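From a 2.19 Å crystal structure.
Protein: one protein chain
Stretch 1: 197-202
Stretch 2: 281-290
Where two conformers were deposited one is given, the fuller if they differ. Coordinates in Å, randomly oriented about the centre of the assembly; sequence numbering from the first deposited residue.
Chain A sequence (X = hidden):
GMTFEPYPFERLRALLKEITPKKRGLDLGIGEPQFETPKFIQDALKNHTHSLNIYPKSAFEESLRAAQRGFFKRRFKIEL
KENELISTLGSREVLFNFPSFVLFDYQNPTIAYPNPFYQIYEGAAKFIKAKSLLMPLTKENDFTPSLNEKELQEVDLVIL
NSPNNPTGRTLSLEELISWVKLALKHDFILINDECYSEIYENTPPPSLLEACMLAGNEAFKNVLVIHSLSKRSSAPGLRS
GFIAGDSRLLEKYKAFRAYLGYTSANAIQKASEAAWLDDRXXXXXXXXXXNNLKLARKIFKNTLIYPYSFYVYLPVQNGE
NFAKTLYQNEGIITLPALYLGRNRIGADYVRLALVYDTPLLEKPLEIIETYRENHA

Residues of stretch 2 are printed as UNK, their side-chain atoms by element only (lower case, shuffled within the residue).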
ATOM      1  N   SER A 197      20.407  -2.112  -9.192  1.00 41.29           N
ATOM      2  CA  SER A 197      21.088  -3.127  -9.988  1.00 42.58           C
ATOM      3  C   SER A 197      21.115  -2.830 -11.490  1.00 41.73           C
ATOM      4  O   SER A 197      21.926  -3.398 -12.199  1.00 41.59           O
ATOM      5  CB  SER A 197      20.508  -4.517  -9.689  1.00 43.36           C
ATOM      6  OG  SER A 197      19.121  -4.544  -9.955  1.00 49.26           O
ATOM      7  N   GLU A 198      20.252  -1.932 -11.967  1.00 40.90           N
ATOM      8  CA  GLU A 198      20.236  -1.553 -13.376  1.00 42.15           C
ATOM      9  C   GLU A 198      20.905  -0.204 -13.627  1.00 42.09           C
ATOM     10  O   GLU A 198      20.896   0.283 -14.756  1.00 41.80           O
ATOM     11  CB  GLU A 198      18.790  -1.521 -13.897  1.00 43.97           C
ATOM     12  CG  GLU A 198      18.148  -2.886 -14.098  1.00 44.84           C
ATOM     13  CD  GLU A 198      18.582  -3.521 -15.402  1.00 52.81           C
ATOM     14  OE1 GLU A 198      19.755  -3.912 -15.504  1.00 51.70           O
ATOM     15  OE2 GLU A 198      17.750  -3.610 -16.337  1.00 51.97           O
ATOM     16  N   ILE A 199      21.474   0.396 -12.578  1.00 41.78           N
ATOM     17  CA  ILE A 199      22.149   1.679 -12.672  1.00 40.35           C
ATOM     18  C   ILE A 199      23.617   1.358 -12.500  1.00 41.68           C
ATOM     19  O   ILE A 199      24.097   1.197 -11.395  1.00 43.45           O
ATOM     20  CB  ILE A 199      21.654   2.698 -11.591  1.00 39.97           C
ATOM     21  CG1 ILE A 199      20.114   2.755 -11.538  1.00 43.10           C
ATOM     22  CG2 ILE A 199      22.251   4.092 -11.845  1.00 37.13           C
ATOM     23  CD1 ILE A 199      19.449   2.966 -12.920  1.00 45.12           C
ATOM     24  N   TYR A 200      24.326   1.218 -13.609  1.00 42.28           N
ATOM     25  CA  TYR A 200      25.728   0.861 -13.571  1.00 41.61           C
ATOM     26  C   TYR A 200      26.407   1.362 -14.840  1.00 43.93           C
ATOM     27  O   TYR A 200      25.763   1.597 -15.865  1.00 42.49           O
ATOM     28  CB  TYR A 200      25.912  -0.652 -13.378  1.00 40.65           C
ATOM     29  CG  TYR A 200      25.343  -1.498 -14.490  1.00 38.78           C
ATOM     30  CD1 TYR A 200      26.106  -1.846 -15.593  1.00 40.09           C
ATOM     31  CD2 TYR A 200      24.034  -1.946 -14.435  1.00 38.24           C
ATOM     32  CE1 TYR A 200      25.565  -2.634 -16.620  1.00 43.67           C
ATOM     33  CE2 TYR A 200      23.485  -2.721 -15.448  1.00 39.33           C
ATOM     34  CZ  TYR A 200      24.248  -3.059 -16.526  1.00 40.99           C
ATOM     35  OH  TYR A 200      23.681  -3.818 -17.505  1.00 41.16           O
ATOM     36  N   GLU A 201      27.723   1.497 -14.758  1.00 44.69           N
ATOM     37  CA  GLU A 201      28.507   2.128 -15.804  1.00 45.17           C
ATOM     38  C   GLU A 201      29.146   1.170 -16.786  1.00 46.97           C
ATOM     39  O   GLU A 201      29.105   1.408 -17.984  1.00 46.26           O
ATOM     40  CB  GLU A 201      29.598   2.962 -15.122  1.00 44.78           C
ATOM     41  CG  GLU A 201      30.485   3.766 -16.038  1.00 43.37           C
ATOM     42  CD  GLU A 201      31.668   4.346 -15.302  1.00 45.46           C
ATOM     43  OE1 GLU A 201      31.554   4.604 -14.086  1.00 46.15           O
ATOM     44  OE2 GLU A 201      32.710   4.548 -15.945  1.00 44.38           O
ATOM     45  N   ASN A 202      29.782   0.120 -16.273  1.00 49.22           N
ATOM     46  CA  ASN A 202      30.485  -0.842 -17.119  1.00 49.67           C
ATOM     47  C   ASN A 202      29.885  -2.245 -16.943  1.00 49.47           C
ATOM     48  O   ASN A 202      28.934  -2.625 -17.626  1.00 48.86           O
ATOM     49  CB  ASN A 202      32.003  -0.853 -16.770  1.00 50.45           C
ATOM     50  CG  ASN A 202      32.656   0.518 -16.862  1.00 54.31           C
ATOM     51  OD1 ASN A 202      32.357   1.307 -17.753  1.00 67.40           O
ATOM     52  ND2 ASN A 202      33.584   0.793 -15.941  1.00 61.44           N
ATOM     53  N   UNK A 281      14.720   0.625 -23.580  1.00 40.61           N
ATOM     54  CA  UNK A 281      14.551   1.888 -22.873  1.00 41.26           C
ATOM     55  C   UNK A 281      15.422   1.951 -21.598  1.00 40.42           C
ATOM     56  O   UNK A 281      15.937   3.004 -21.270  1.00 39.39           O
ATOM     57  c   UNK A 281      11.917  -0.360 -20.197  1.00 45.54           C
ATOM     58  n   UNK A 281      12.315   0.041 -21.392  1.00 40.23           N
ATOM     59  c   UNK A 281      12.330   1.789 -20.089  1.00 40.74           C
ATOM     60  c   UNK A 281      12.580   1.389 -21.357  1.00 40.28           C
ATOM     61  n   UNK A 281      11.903   0.684 -19.391  1.00 45.46           N
ATOM     62  c   UNK A 281      13.074   2.148 -22.546  1.00 39.90           C
ATOM     63  N   UNK A 282      15.598   0.827 -20.898  1.00 41.03           N
ATOM     64  CA  UNK A 282      16.410   0.790 -19.676  1.00 39.79           C
ATOM     65  C   UNK A 282      17.844   1.144 -20.005  1.00 41.31           C
ATOM     66  O   UNK A 282      18.496   1.941 -19.303  1.00 42.42           O
ATOM     67  c   UNK A 282      16.354  -0.595 -19.014  1.00 38.00           C
ATOM     68  N   UNK A 283      18.340   0.545 -21.076  1.00 41.87           N
ATOM     69  CA  UNK A 283      19.686   0.800 -21.548  1.00 42.85           C
ATOM     70  C   UNK A 283      19.877   2.291 -21.901  1.00 42.88           C
ATOM     71  O   UNK A 283      20.924   2.882 -21.606  1.00 43.15           O
ATOM     72  c   UNK A 283      19.953  -0.105 -22.765  1.00 44.95           C
ATOM     73  o   UNK A 283      23.576   0.347 -22.848  1.00 63.93           O
ATOM     74  o   UNK A 283      22.334  -0.930 -21.564  1.00 57.15           O
ATOM     75  c   UNK A 283      21.298   0.098 -23.461  1.00 51.51           C
ATOM     76  c   UNK A 283      22.486  -0.178 -22.552  1.00 57.97           C
ATOM     77  N   UNK A 284      18.876   2.892 -22.536  1.00 41.76           N
ATOM     78  CA  UNK A 284      18.936   4.315 -22.905  1.00 41.69           C
ATOM     79  C   UNK A 284      19.197   5.182 -21.661  1.00 42.88           C
ATOM     80  O   UNK A 284      20.047   6.080 -21.684  1.00 40.47           O
ATOM     81  c   UNK A 284      17.556   6.229 -23.877  1.00 44.15           C
ATOM     82  c   UNK A 284      17.376   8.975 -24.398  1.00 47.03           C
ATOM     83  c   UNK A 284      16.963   7.087 -22.959  1.00 46.89           C
ATOM     84  c   UNK A 284      17.645   4.746 -23.600  1.00 41.84           C
ATOM     85  c   UNK A 284      18.049   6.760 -25.060  1.00 43.62           C
ATOM     86  c   UNK A 284      16.868   8.461 -23.212  1.00 48.51           C
ATOM     87  c   UNK A 284      17.968   8.114 -25.322  1.00 48.03           C
ATOM     88  N   UNK A 285      18.486   4.899 -20.572  1.00 41.57           N
ATOM     89  CA  UNK A 285      18.692   5.659 -19.341  1.00 41.41           C
ATOM     90  C   UNK A 285      20.012   5.300 -18.656  1.00 40.92           C
ATOM     91  O   UNK A 285      20.725   6.190 -18.188  1.00 41.37           O
ATOM     92  c   UNK A 285      16.212   6.011 -18.933  1.00 39.80           C
ATOM     93  c   UNK A 285      16.096   7.330 -19.399  1.00 39.90           C
ATOM     94  c   UNK A 285      15.086   5.190 -18.951  1.00 41.78           C
ATOM     95  c   UNK A 285      17.515   5.505 -18.381  1.00 42.75           C
ATOM     96  c   UNK A 285      14.892   7.801 -19.915  1.00 41.55           C
ATOM     97  c   UNK A 285      13.781   6.967 -19.941  1.00 44.52           C
ATOM     98  c   UNK A 285      13.880   5.653 -19.465  1.00 40.82           C
ATOM     99  N   UNK A 286      20.350   4.013 -18.622  1.00 42.09           N
ATOM    100  CA  UNK A 286      21.597   3.553 -17.991  1.00 41.88           C
ATOM    101  C   UNK A 286      22.802   4.243 -18.615  1.00 41.01           C
ATOM    102  O   UNK A 286      23.742   4.612 -17.925  1.00 40.18           O
ATOM    103  c   UNK A 286      22.949   1.508 -17.282  1.00 42.63           C
ATOM    104  c   UNK A 286      25.131   0.418 -19.373  1.00 54.19           C
ATOM    105  n   UNK A 286      23.917  -0.013 -18.993  1.00 49.92           N
ATOM    106  c   UNK A 286      21.782   2.046 -18.139  1.00 41.74           C
ATOM    107  n   UNK A 286      25.521   0.281 -20.638  1.00 51.32           N
ATOM    108  n   UNK A 286      25.962   1.010 -18.527  1.00 52.49           N
ATOM    109  c   UNK A 286      23.364   0.088 -17.633  1.00 45.39           C
ATOM    110  N   UNK A 287      22.776   4.385 -19.928  1.00 40.42           N
ATOM    111  CA  UNK A 287      23.869   5.029 -20.607  0.50 41.00           C
ATOM    112  C   UNK A 287      24.084   6.471 -20.135  1.00 40.15           C
ATOM    113  O   UNK A 287      25.209   6.903 -20.035  1.00 39.99           O
ATOM    114  c   UNK A 287      23.658   5.015 -22.105  0.50 40.96           C
ATOM    115  n   UNK A 287      25.953   4.714 -22.723  0.50 34.49           N
ATOM    116  c   UNK A 287      24.867   5.481 -22.827  0.50 42.28           C
ATOM    117  o   UNK A 287      24.866   6.566 -23.398  0.50 42.46           O
ATOM    118  N   UNK A 288      23.002   7.185 -19.834  1.00 40.12           N
ATOM    119  CA  UNK A 288      23.103   8.553 -19.334  1.00 40.23           C
ATOM    120  C   UNK A 288      23.756   8.533 -17.952  1.00 39.35           C
ATOM    121  O   UNK A 288      24.675   9.299 -17.689  1.00 36.34           O
ATOM    122  c   UNK A 288      21.103   9.464 -20.616  1.00 42.21           C
ATOM    123  c   UNK A 288      21.733   9.263 -19.237  1.00 40.35           C
ATOM    124  c   UNK A 288      21.875  10.647 -18.594  1.00 40.26           C
ATOM    125  c   UNK A 288      19.643   9.958 -20.518  1.00 41.88           C
ATOM    126  N   UNK A 289      23.295   7.644 -17.081  1.00 39.77           N
ATOM    127  CA  UNK A 289      23.896   7.537 -15.754  1.00 41.51           C
ATOM    128  C   UNK A 289      25.342   7.035 -15.833  1.00 41.36           C
ATOM    129  O   UNK A 289      26.162   7.425 -15.014  1.00 41.28           O
ATOM    130  o   UNK A 289      17.710   8.247 -13.950  1.00 43.88           O
ATOM    131  c   UNK A 289      19.007   7.880 -14.162  1.00 45.40           C
ATOM    132  c   UNK A 289      21.364   8.360 -14.140  1.00 44.28           C
ATOM    133  c   UNK A 289      20.041   8.773 -13.926  1.00 47.96           C
ATOM    134  c   UNK A 289      19.275   6.603 -14.604  1.00 50.25           C
ATOM    135  c   UNK A 289      21.651   7.086 -14.599  1.00 43.17           C
ATOM    136  c   UNK A 289      20.591   6.211 -14.815  1.00 49.08           C
ATOM    137  c   UNK A 289      23.084   6.638 -14.826  1.00 42.51           C
ATOM    138  N   UNK A 290      25.641   6.181 -16.816  1.00 40.69           N
ATOM    139  CA  UNK A 290      26.999   5.684 -17.042  1.00 40.01           C
ATOM    140  C   UNK A 290      27.906   6.850 -17.346  1.00 40.19           C
ATOM    141  O   UNK A 290      28.967   6.980 -16.734  1.00 41.05           O
ATOM    142  c   UNK A 290      27.033   4.696 -18.201  1.00 38.10           C
TER

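Position 281 has one carbon leading to a five-membered ring of three carbons and two nitrogens. It does not reach stretch 1. The ring is an imidazole, so the residue is His281. Both ring nitrogens are hydrogen-bonded elsewhere in the structure.

Position 282 carries a single carbon, which points toward stretch 1. Its CB lies 4.3 Å from OE2 of Glu198. One carbon and nothing more makes it Ala282.

Position 283 has three carbons, the third carrying two oxygens. It makes no contact with stretch 1. The chain is one carbon too long for aspartate, so this is Glu283.

Position 284 has one carbon and then a ring of six carbons, with no oxygen. The side chain is exposed and out of reach of stretch 1. It is Phe284.

Position 285 has the same atoms, a carbon and a bare six-carbon ring. The ring is buried and leads away from stretch 1. It is Phe285.

Position 286 has three carbons, a nitrogen, and then a carbon carrying two more nitrogens. One terminal nitrogen lies near O of Tyr200 and O of Glu201, and a chain carbon sits over one face of the Tyr200 ring. A guanidinium at the end of a three-carbon chain identifies Arg286. Its NH1 donates a hydrogen bond to O of Tyr200 at 2.7 Å and a weak one to O of Glu201 at 3.2 Å. Its CD is 3.5 Å from the centroid of the Tyr200 ring.

Position 287 has two carbons, the second carrying one oxygen and one nitrogen. It does not touch stretch 1. This short amide is Asn287.

Position 288 has four carbons, forked at the first, with one arm two carbons long. It is out of reach. The fork at CB gives Ile288.

Position 289 has one carbon and a six-carbon ring bearing an oxygen. A ring carbon lies near CD1 of Ile199. It is Tyr289. Its CD2 makes apolar contact with CD1 of Ile199 at 3.9 Å.

Position 290 has one carbon. Its CB lies 4.1 Å from O of Tyr200, and its O lies 3.6 Å from CG of Glu201. It is Ala290.

The contact packs an irregular segment against a helix, with Arg286 contributing the largest covered area. Glu283 forms a salt bridge with it: Arg286 NH2 lies 2.9 Å from Glu283 OE2. NE and NH2 bond to Glu283, and NH1 bonds to the carbonyls of stretch 1. The backbones come close at this end, with CA of Glu201 4.1 Å from CA of Ala290.

Stretch 2 281-290: HAEFFRNIYA
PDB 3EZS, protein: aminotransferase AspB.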